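Local coordinates for protein putative xanthine dehydrogenase YAGS fad-binding subunit (Escherichia coli, PDB 5G5G) that probably oxidises aldehydes in the periplasm, carrying the molybdenum ion and its pterin cytosine dinucleotide as one subunit of an aldehyde oxidase, at residues Asn95-Leu100 with Thr104-His109; Glu378-Asn383 with Val435-Arg440; Leu382-Val387 with Gln400-Leu405. All blocks are in the same frame, centred on the assembly; numbering follows the deposited sequence.

Contact 1. Residues Asn95-Leu100 with Thr104-His109; sequences NTARLL and TIEHYH
Glu106 reaches across to the backbone of Ala97 and Arg98, a worked example of a carboxylate holding a loop by its backbone N-H. Its CB heads toward residues 95-100, and with CG set beside its own backbone N (chi1 -56°) the extended chain beyond carries the acid straight to the loop. There Glu106 CD comes to 3.8 Å from Arg98 N, and the two oxygens divide the work. Glu106 OE2 accepts the Arg98 N-H at 3.0 Å, with an N-H...O angle of 155°; the donor comes in on the syn side, tilted 23° from the carboxylate plane. The same OE2 has a further hydrogen bond to a residue directly adjoining one of the two segments, so more than one bond grips it. Glu106 OE1 lies 3.7 Å from Ala97 CA and accepts a hydrogen bond from a water that also donates to Thr96 O.

Residues 95-100 belong to the irregular loop that leads from helix 83-86 into strand 104-105, the outermost strand, within this chain, of a small antiparallel sheet in the a/b hammerhead region. Glu345 fastens this loop from outside by accepting the N-H groups of Thr96 and Ala97, while Gln110 joins Arg98 O to Glu106 N.

The extended Arg98 side chain crosses the acid at a slant, its CB 3.4 Å from Glu106 OE2, yet makes no salt bridge with it: Arg98 NE stays 5.0 Å from Glu106 OE2. Ala97 meets the next residue instead, its CB lying at the edge of the His107 ring, 3.8 Å from His107 CD2. A second water sits in the plane of this ring, 2.8 Å from His107 NE2, and donates to Arg98 O. His107 ND1 donates to Tyr108 O at 2.8 Å, which helps to fix the rotation of the imidazole.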
loop_
_atom_site.group_PDB
_atom_site.type_symbol
_atom_site.label_atom_id
_atom_site.label_comp_id
_atom_site.label_asym_id
_atom_site.label_seq_id
_atom_site.Cartn_x
_atom_site.Cartn_y
_atom_site.Cartn_z
ATOM N N ASN C 95 -19.494 -13.331 3.200
ATOM C CA ASN C 95 -18.977 -12.884 4.512
ATOM C C ASN C 95 -18.893 -14.054 5.452
ATOM O O ASN C 95 -19.905 -14.660 5.716
ATOM C CB ASN C 95 -19.883 -11.806 5.115
ATOM C CG ASN C 95 -19.879 -10.514 4.303
ATOM O OD1 ASN C 95 -20.916 -10.128 3.808
ATOM N ND2 ASN C 95 -18.714 -9.857 4.149
ATOM N N THR C 96 -17.707 -14.410 5.917
ATOM C CA THR C 96 -17.556 -15.427 6.940
ATOM C C THR C 96 -17.776 -14.766 8.303
ATOM O O THR C 96 -18.729 -15.116 8.985
ATOM C CB THR C 96 -16.177 -16.105 6.915
ATOM O OG1 THR C 96 -16.010 -16.705 5.628
ATOM C CG2 THR C 96 -16.043 -17.151 7.986
ATOM N N ALA C 97 -16.914 -13.826 8.676
ATOM C CA ALA C 97 -17.176 -13.029 9.859
ATOM C C ALA C 97 -18.397 -12.140 9.652
ATOM O O ALA C 97 -18.610 -11.527 8.594
ATOM C CB ALA C 97 -15.967 -12.147 10.165
ATOM N N ARG C 98 -19.189 -11.976 10.704
ATOM C CA ARG C 98 -20.253 -10.991 10.644
ATOM C C ARG C 98 -19.677 -9.618 10.489
ATOM O O ARG C 98 -18.677 -9.276 11.095
ATOM C CB ARG C 98 -21.070 -11.021 11.924
ATOM C CG ARG C 98 -21.939 -12.267 12.066
ATOM C CD ARG C 98 -22.935 -12.171 13.245
ATOM N NE ARG C 98 -23.733 -13.404 13.207
ATOM C CZ ARG C 98 -24.721 -13.686 12.314
ATOM N NH1 ARG C 98 -25.148 -12.806 11.403
ATOM N NH2 ARG C 98 -25.325 -14.879 12.343
ATOM N N LEU C 99 -20.369 -8.784 9.722
ATOM C CA LEU C 99 -19.910 -7.395 9.502
ATOM C C LEU C 99 -20.271 -6.491 10.706
ATOM O O LEU C 99 -19.660 -5.447 10.878
ATOM C CB LEU C 99 -20.488 -6.811 8.236
ATOM C CG LEU C 99 -20.036 -7.554 6.975
ATOM C CD1 LEU C 99 -20.736 -6.939 5.789
ATOM C CD2 LEU C 99 -18.531 -7.463 6.828
ATOM N N LEU C 100 -21.221 -6.900 11.520
ATOM C CA LEU C 100 -21.522 -6.171 12.762
ATOM C C LEU C 100 -21.521 -7.211 13.877
ATOM O O LEU C 100 -22.394 -8.127 13.885
ATOM C CB LEU C 100 -22.872 -5.486 12.664
ATOM C CG LEU C 100 -23.357 -4.763 13.912
ATOM C CD1 LEU C 100 -22.364 -3.690 14.362
ATOM C CD2 LEU C 100 -24.659 -4.062 13.579
ATOM N N THR C 104 -21.313 -11.719 20.224
ATOM C CA THR C 104 -20.068 -12.478 20.035
ATOM C C THR C 104 -19.030 -11.659 19.303
ATOM O O THR C 104 -19.362 -10.958 18.335
ATOM C CB THR C 104 -20.344 -13.782 19.270
ATOM O OG1 THR C 104 -21.250 -14.562 20.049
ATOM C CG2 THR C 104 -19.091 -14.599 19.123
ATOM N N ILE C 105 -17.792 -11.674 19.808
ATOM C CA ILE C 105 -16.661 -11.074 19.085
ATOM C C ILE C 105 -15.872 -12.217 18.404
ATOM O O ILE C 105 -15.391 -13.128 19.097
ATOM C CB ILE C 105 -15.731 -10.322 20.026
ATOM C CG1 ILE C 105 -16.499 -9.192 20.794
ATOM C CG2 ILE C 105 -14.537 -9.779 19.284
ATOM C CD1 ILE C 105 -17.030 -8.086 19.909
ATOM N N GLU C 106 -15.786 -12.132 17.085
ATOM C CA GLU C 106 -15.072 -13.102 16.233
ATOM C C GLU C 106 -13.640 -12.724 15.891
ATOM O O GLU C 106 -12.819 -13.630 15.663
ATOM C CB GLU C 106 -15.825 -13.330 14.947
ATOM C CG GLU C 106 -17.267 -13.797 15.164
ATOM C CD GLU C 106 -18.008 -13.765 13.862
ATOM O OE1 GLU C 106 -17.807 -14.675 13.101
ATOM O OE2 GLU C 106 -18.750 -12.820 13.556
ATOM N N HIS C 107 -13.313 -11.448 15.891
ATOM C CA HIS C 107 -11.932 -11.016 15.625
ATOM C C HIS C 107 -11.674 -9.624 16.128
ATOM O O HIS C 107 -12.608 -8.833 16.309
ATOM C CB HIS C 107 -11.577 -11.182 14.098
ATOM C CG HIS C 107 -12.374 -10.285 13.182
ATOM N ND1 HIS C 107 -12.004 -8.992 12.926
ATOM C CD2 HIS C 107 -13.545 -10.467 12.535
ATOM C CE1 HIS C 107 -12.854 -8.454 12.070
ATOM N NE2 HIS C 107 -13.825 -9.317 11.851
ATOM N N TYR C 108 -10.389 -9.293 16.273
ATOM C CA TYR C 108 -9.974 -7.969 16.673
ATOM C C TYR C 108 -10.456 -6.942 15.631
ATOM O O TYR C 108 -10.455 -7.198 14.397
ATOM C CB TYR C 108 -8.464 -7.939 16.797
ATOM C CG TYR C 108 -7.919 -6.666 17.333
ATOM C CD1 TYR C 108 -8.093 -6.292 18.672
ATOM C CD2 TYR C 108 -7.263 -5.813 16.507
ATOM C CE1 TYR C 108 -7.584 -5.090 19.122
ATOM C CE2 TYR C 108 -6.737 -4.638 16.946
ATOM C CZ TYR C 108 -6.932 -4.274 18.253
ATOM O OH TYR C 108 -6.410 -3.047 18.650
ATOM N N HIS C 109 -10.881 -5.785 16.137
ATOM C CA HIS C 109 -11.411 -4.707 15.249
ATOM C C HIS C 109 -12.661 -5.042 14.462
ATOM O O HIS C 109 -13.071 -4.273 13.595
ATOM C CB HIS C 109 -10.343 -4.106 14.331
ATOM C CG HIS C 109 -9.428 -3.160 15.016
ATOM N ND1 HIS C 109 -8.357 -2.609 14.375
ATOM C CD2 HIS C 109 -9.411 -2.650 16.277
ATOM C CE1 HIS C 109 -7.729 -1.777 15.170
ATOM N NE2 HIS C 109 -8.341 -1.789 16.341
HETATM O O HOH W 1 -19.898 -15.437 11.502
HETATM O O HOH W 2 -16.106 -8.410 10.476
#

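Contact 2. Residues Glu378-Asn383 with Val435-Arg440; sequences EFRILN and VAAGFR
The guanidinium of Arg380 has the backbone of Ala436 over one face, CA standing 3.9 Å above its plane toward the rim. A water lies at its edge, in plane, where it accepts from Arg380 NH1 at 2.7 Å and donates to Val435 O at 2.9 Å, tying helix to strand without a direct bond. Val435 O also receives Asn704 ND2. Within the helical segment, the Phe379 ring carries Asn383 ND2 over the centre of one face, while that same nitrogen donates to Phe379 O at 3.0 Å.

Helix packed on sheet is the principle at work: helix 376-382 lies over strand 429-441, and the axes of segments 378-382 and 435-440 approach to 10.1 Å, with their N-to-C directions 35° apart. The strand belongs to a mixed sheet of the second molybdopterin-binding range, the helix to the first.

Arg380 reaches the strand by extending from CG to NE, its CG turned away from the carbonyl carbon (chi1 -66°). Arg380 NE comes within 4.0 Å of Ala437 CB, and Arg380 NH1 within 3.9 Å of Val435 CG1. The main countercharge is Glu362, whose OE1 forms a salt bridge with Arg380 NE and also accepts Ala437 N, so one carboxylate serves both elements. Farther along the strand, Arg440 forms a salt bridge with Glu692, a residue lining the molybdenum pocket.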
loop_
_atom_site.group_PDB
_atom_site.type_symbol
_atom_site.label_atom_id
_atom_site.label_comp_id
_atom_site.label_asym_id
_atom_site.label_seq_id
_atom_site.Cartn_x
_atom_site.Cartn_y
_atom_site.Cartn_z
ATOM N N GLU C 378 16.430 -24.006 -18.300
ATOM C CA GLU C 378 16.391 -25.279 -19.020
ATOM C C GLU C 378 15.626 -26.366 -18.268
ATOM O O GLU C 378 14.964 -27.198 -18.876
ATOM C CB GLU C 378 17.807 -25.784 -19.317
ATOM C CG GLU C 378 18.525 -24.957 -20.399
ATOM C CD GLU C 378 17.789 -24.919 -21.759
ATOM O OE1 GLU C 378 17.052 -25.862 -22.163
ATOM O OE2 GLU C 378 17.955 -23.901 -22.445
ATOM N N PHE C 379 15.730 -26.341 -16.931
ATOM C CA PHE C 379 15.041 -27.316 -16.117
ATOM C C PHE C 379 13.535 -27.227 -16.266
ATOM O O PHE C 379 12.878 -28.228 -16.337
ATOM C CB PHE C 379 15.433 -27.162 -14.627
ATOM C CG PHE C 379 14.895 -28.251 -13.748
ATOM C CD1 PHE C 379 15.492 -29.501 -13.734
ATOM C CD2 PHE C 379 13.812 -28.017 -12.921
ATOM C CE1 PHE C 379 15.017 -30.517 -12.922
ATOM C CE2 PHE C 379 13.355 -29.019 -12.069
ATOM C CZ PHE C 379 13.944 -30.264 -12.069
ATOM N N ARG C 380 13.000 -26.017 -16.267
ATOM C CA ARG C 380 11.559 -25.784 -16.489
ATOM C C ARG C 380 11.159 -26.155 -17.899
ATOM O O ARG C 380 10.125 -26.784 -18.093
ATOM C CB ARG C 380 11.184 -24.346 -16.156
ATOM C CG ARG C 380 11.322 -24.015 -14.689
ATOM C CD ARG C 380 10.927 -22.554 -14.443
ATOM N NE ARG C 380 10.861 -22.263 -13.005
ATOM C CZ ARG C 380 11.930 -22.054 -12.236
ATOM N NH1 ARG C 380 13.153 -22.060 -12.748
ATOM N NH2 ARG C 380 11.771 -21.795 -10.928
ATOM N N ILE C 381 11.996 -25.870 -18.890
ATOM C CA ILE C 381 11.669 -26.214 -20.271
ATOM C C ILE C 381 11.579 -27.736 -20.394
ATOM O O ILE C 381 10.634 -28.254 -21.016
ATOM C CB ILE C 381 12.678 -25.580 -21.259
ATOM C CG1 ILE C 381 12.464 -24.053 -21.279
ATOM C CG2 ILE C 381 12.493 -26.137 -22.684
ATOM C CD1 ILE C 381 13.602 -23.278 -21.951
ATOM N N LEU C 382 12.586 -28.454 -19.859
ATOM C CA LEU C 382 12.590 -29.898 -19.869
ATOM C C LEU C 382 11.321 -30.521 -19.293
ATOM O O LEU C 382 10.962 -31.618 -19.700
ATOM C CB LEU C 382 13.769 -30.392 -19.057
ATOM C CG LEU C 382 14.204 -31.810 -19.095
ATOM C CD1 LEU C 382 14.875 -32.042 -20.457
ATOM C CD2 LEU C 382 15.185 -32.090 -17.945
ATOM N N ASN C 383 10.746 -29.863 -18.269
ATOM C CA ASN C 383 9.578 -30.349 -17.523
ATOM C C ASN C 383 8.239 -29.669 -17.906
ATOM O O ASN C 383 7.264 -29.669 -17.152
ATOM C CB ASN C 383 9.892 -30.199 -16.018
ATOM C CG ASN C 383 10.847 -31.262 -15.561
ATOM O OD1 ASN C 383 10.505 -32.431 -15.632
ATOM N ND2 ASN C 383 12.087 -30.888 -15.240
ATOM N N VAL C 435 15.338 -16.452 -11.605
ATOM C CA VAL C 435 14.208 -16.648 -12.455
ATOM C C VAL C 435 13.139 -17.440 -11.758
ATOM O O VAL C 435 13.442 -18.271 -10.882
ATOM C CB VAL C 435 14.626 -17.378 -13.766
ATOM C CG1 VAL C 435 15.201 -18.770 -13.463
ATOM C CG2 VAL C 435 13.500 -17.455 -14.777
ATOM N N ALA C 436 11.901 -17.206 -12.187
ATOM C CA ALA C 436 10.763 -18.057 -11.787
ATOM C C ALA C 436 9.687 -18.026 -12.865
ATOM O O ALA C 436 9.587 -17.048 -13.646
ATOM C CB ALA C 436 10.167 -17.613 -10.454
ATOM N N ALA C 437 8.840 -19.059 -12.863
ATOM C CA ALA C 437 7.658 -19.125 -13.692
ATOM C C ALA C 437 6.454 -18.543 -12.955
ATOM O O ALA C 437 6.351 -18.645 -11.731
ATOM C CB ALA C 437 7.353 -20.554 -14.054
ATOM N N GLY C 438 5.557 -17.956 -13.741
ATOM C CA GLY C 438 4.229 -17.612 -13.335
ATOM C C GLY C 438 3.172 -18.417 -14.077
ATOM O O GLY C 438 3.369 -18.852 -15.196
ATOM N N PHE C 439 2.041 -18.593 -13.424
ATOM C CA PHE C 439 0.949 -19.428 -13.870
ATOM C C PHE C 439 -0.305 -18.921 -13.205
ATOM O O PHE C 439 -0.310 -18.706 -11.985
ATOM C CB PHE C 439 1.197 -20.868 -13.435
ATOM C CG PHE C 439 0.048 -21.806 -13.744
ATOM C CD1 PHE C 439 -0.062 -22.338 -15.012
ATOM C CD2 PHE C 439 -0.989 -22.020 -12.812
ATOM C CE1 PHE C 439 -1.138 -23.169 -15.342
ATOM C CE2 PHE C 439 -2.103 -22.807 -13.136
ATOM C CZ PHE C 439 -2.147 -23.383 -14.410
ATOM N N ARG C 440 -1.386 -18.822 -13.975
ATOM C CA ARG C 440 -2.713 -18.434 -13.431
ATOM C C ARG C 440 -3.764 -18.864 -14.410
ATOM O O ARG C 440 -3.617 -18.627 -15.611
ATOM C CB ARG C 440 -2.780 -16.937 -13.194
ATOM C CG ARG C 440 -4.032 -16.436 -12.490
ATOM C CD ARG C 440 -4.138 -16.847 -11.030
ATOM N NE ARG C 440 -5.377 -16.335 -10.482
ATOM C CZ ARG C 440 -5.894 -16.645 -9.294
ATOM N NH1 ARG C 440 -5.291 -17.528 -8.493
ATOM N NH2 ARG C 440 -7.029 -16.073 -8.892
HETATM O O HOH W 3 14.518 -20.931 -10.696
#

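Contact 3. Residues Leu382-Val387 with Gln400-Leu405; sequences LNDTQV and QLIECL
Van der Waals contact comes first: Asp384 lays its CB and carboxylate against the side chain of Ile402. The two side chains cross at about a right angle. Asp384 CB is 3.7 Å from Ile402 CD1, and the Asp384 carboxylate carbon CG is 3.8 Å from Ile402 CG1. Leu401 adds a looser touch, its CB 4.2 Å from Asp384 OD1. CB of Asp384 already points toward the helix, and chi1 of -176°, with CG opposite the backbone N, carries the carboxylate across Ile402.

Water-mediated bonding supplies the second kind. Ile402 N, in the first turn of helix 401-412, donates to a water at 2.9 Å, and that water lies 2.8 Å from Asp384 OD1, to which it can donate, although it has other acceptors to serve. The acid thus meets the start of the helix through solvent, where the helix dipole would probably help to stabilise its negative charge.

Direct polar bonds then fix the carboxylate. Arg399 forms a salt bridge to Asp384 OD1 through NE. On the other oxygen, Gln386 NE2 donates to Asp384 OD2 at 2.9 Å and almost straight, 176°; Asp384 OD2 receives it on its syn lone pair and lies in the plane of the Gln386 amide. This amide nitrogen is itself tied to Arg399 O, so Gln386 links the acid to the Arg399 backbone. Putting an alanine at Asp384 removes the carboxylate, which would probably cost Arg399 a countercharge, leave the Gln386 amide held by one bond fewer and open a gap beside Ile402.

Such a pairing exemplifies a loop folded back on the N-terminal turn of the following helix, with Gln400 at the N-cap position and an acid facing the first turn.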
loop_
_atom_site.group_PDB
_atom_site.type_symbol
_atom_site.label_atom_id
_atom_site.label_comp_id
_atom_site.label_asym_id
_atom_site.label_seq_id
_atom_site.Cartn_x
_atom_site.Cartn_y
_atom_site.Cartn_z
ATOM N N LEU C 382 12.586 -28.454 -19.859
ATOM C CA LEU C 382 12.590 -29.898 -19.869
ATOM C C LEU C 382 11.321 -30.521 -19.293
ATOM O O LEU C 382 10.962 -31.618 -19.700
ATOM C CB LEU C 382 13.769 -30.392 -19.057
ATOM C CG LEU C 382 14.204 -31.810 -19.095
ATOM C CD1 LEU C 382 14.875 -32.042 -20.457
ATOM C CD2 LEU C 382 15.185 -32.090 -17.945
ATOM N N ASN C 383 10.746 -29.863 -18.269
ATOM C CA ASN C 383 9.578 -30.349 -17.523
ATOM C C ASN C 383 8.239 -29.669 -17.906
ATOM O O ASN C 383 7.264 -29.669 -17.152
ATOM C CB ASN C 383 9.892 -30.199 -16.018
ATOM C CG ASN C 383 10.847 -31.262 -15.561
ATOM O OD1 ASN C 383 10.505 -32.431 -15.632
ATOM N ND2 ASN C 383 12.087 -30.888 -15.240
ATOM N N ASP C 384 8.203 -29.054 -19.097
ATOM C CA ASP C 384 6.959 -28.464 -19.617
ATOM C C ASP C 384 5.966 -29.600 -19.828
ATOM O O ASP C 384 6.360 -30.722 -20.125
ATOM C CB ASP C 384 7.243 -27.815 -20.975
ATOM C CG ASP C 384 6.012 -27.071 -21.557
ATOM O OD1 ASP C 384 5.615 -26.110 -20.897
ATOM O OD2 ASP C 384 5.498 -27.480 -22.642
ATOM N N THR C 385 4.696 -29.319 -19.625
ATOM C CA THR C 385 3.612 -30.217 -19.970
ATOM C C THR C 385 2.588 -29.416 -20.788
ATOM O O THR C 385 2.154 -28.367 -20.382
ATOM C CB THR C 385 2.969 -30.903 -18.739
ATOM O OG1 THR C 385 1.866 -31.743 -19.170
ATOM C CG2 THR C 385 2.479 -29.944 -17.721
ATOM N N GLN C 386 2.246 -29.951 -21.959
ATOM C CA GLN C 386 1.239 -29.385 -22.842
ATOM C C GLN C 386 -0.181 -29.971 -22.607
ATOM O O GLN C 386 -1.137 -29.616 -23.312
ATOM C CB GLN C 386 1.684 -29.589 -24.304
ATOM C CG GLN C 386 2.880 -28.747 -24.686
ATOM C CD GLN C 386 2.539 -27.268 -24.817
ATOM O OE1 GLN C 386 1.562 -26.913 -25.493
ATOM N NE2 GLN C 386 3.289 -26.408 -24.134
ATOM N N VAL C 387 -0.277 -30.897 -21.646
ATOM C CA VAL C 387 -1.527 -31.516 -21.259
ATOM C C VAL C 387 -1.679 -31.472 -19.751
ATOM O O VAL C 387 -0.714 -31.240 -19.032
ATOM C CB VAL C 387 -1.613 -32.971 -21.755
ATOM C CG1 VAL C 387 -1.468 -33.066 -23.300
ATOM C CG2 VAL C 387 -0.546 -33.870 -21.079
ATOM N N GLN C 400 2.526 -21.354 -23.781
ATOM C CA GLN C 400 3.784 -20.826 -24.256
ATOM C C GLN C 400 4.744 -20.493 -23.119
ATOM O O GLN C 400 5.508 -19.515 -23.231
ATOM C CB GLN C 400 3.531 -19.531 -25.045
ATOM C CG GLN C 400 2.630 -19.757 -26.200
ATOM C CD GLN C 400 2.771 -18.660 -27.222
ATOM O OE1 GLN C 400 3.457 -18.861 -28.233
ATOM N NE2 GLN C 400 2.132 -17.510 -26.982
ATOM N N LEU C 401 4.738 -21.298 -22.041
ATOM C CA LEU C 401 5.661 -21.053 -20.978
ATOM C C LEU C 401 7.110 -21.119 -21.459
ATOM O O LEU C 401 7.930 -20.263 -21.092
ATOM C CB LEU C 401 5.463 -22.033 -19.829
ATOM C CG LEU C 401 6.463 -21.887 -18.679
ATOM C CD1 LEU C 401 6.320 -20.535 -17.972
ATOM C CD2 LEU C 401 6.261 -23.015 -17.682
ATOM N N ILE C 402 7.429 -22.158 -22.245
ATOM C CA ILE C 402 8.775 -22.297 -22.812
ATOM C C ILE C 402 9.218 -21.014 -23.480
ATOM O O ILE C 402 10.316 -20.461 -23.206
ATOM C CB ILE C 402 8.823 -23.476 -23.790
ATOM C CG1 ILE C 402 8.634 -24.830 -23.058
ATOM C CG2 ILE C 402 10.113 -23.463 -24.576
ATOM C CD1 ILE C 402 8.628 -26.069 -23.956
ATOM N N GLU C 403 8.334 -20.492 -24.344
ATOM C CA GLU C 403 8.628 -19.254 -25.069
ATOM C C GLU C 403 8.747 -18.004 -24.185
ATOM O O GLU C 403 9.604 -17.128 -24.468
ATOM C CB GLU C 403 7.597 -19.066 -26.174
ATOM C CG GLU C 403 7.739 -20.109 -27.261
ATOM C CD GLU C 403 6.995 -21.454 -27.025
ATOM O OE1 GLU C 403 6.303 -21.675 -25.986
ATOM O OE2 GLU C 403 7.198 -22.346 -27.914
ATOM N N CYS C 404 7.945 -17.928 -23.114
ATOM C CA CYS C 404 8.145 -16.887 -22.118
ATOM C C CYS C 404 9.575 -16.946 -21.536
ATOM O O CYS C 404 10.311 -15.938 -21.466
ATOM C CB CYS C 404 7.150 -16.979 -20.994
ATOM S SG CYS C 404 5.484 -16.511 -21.497
ATOM N N LEU C 405 10.000 -18.162 -21.182
ATOM C CA LEU C 405 11.278 -18.324 -20.538
ATOM C C LEU C 405 12.415 -18.059 -21.496
ATOM O O LEU C 405 13.393 -17.370 -21.154
ATOM C CB LEU C 405 11.368 -19.701 -19.934
ATOM C CG LEU C 405 10.490 -19.917 -18.720
ATOM C CD1 LEU C 405 10.457 -21.380 -18.438
ATOM C CD2 LEU C 405 10.990 -19.135 -17.510
HETATM O O HOH W 4 5.298 -24.084 -22.776
#

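How the contacts relate
Contact 1 comes first along the chain, in the hammerhead region, and closes before the other two begin. Its centre lies about 41 Å from that of contact 2 and about 44 Å from that of contact 3, on the opposite side of the chain's centre. Contacts 2 and 3 are neighbours, their centres about 7 Å apart, and they share Leu382 and Asn383, on the way from helix 376-382 to helix 401-412. Leu405 packs on Arg380 and Val435, Leu401 on Ala437, and Ile402 on Ile381. Both successive helices therefore cover the same strand 429-441, which probably helps to hold the two molybdopterin-binding ranges together.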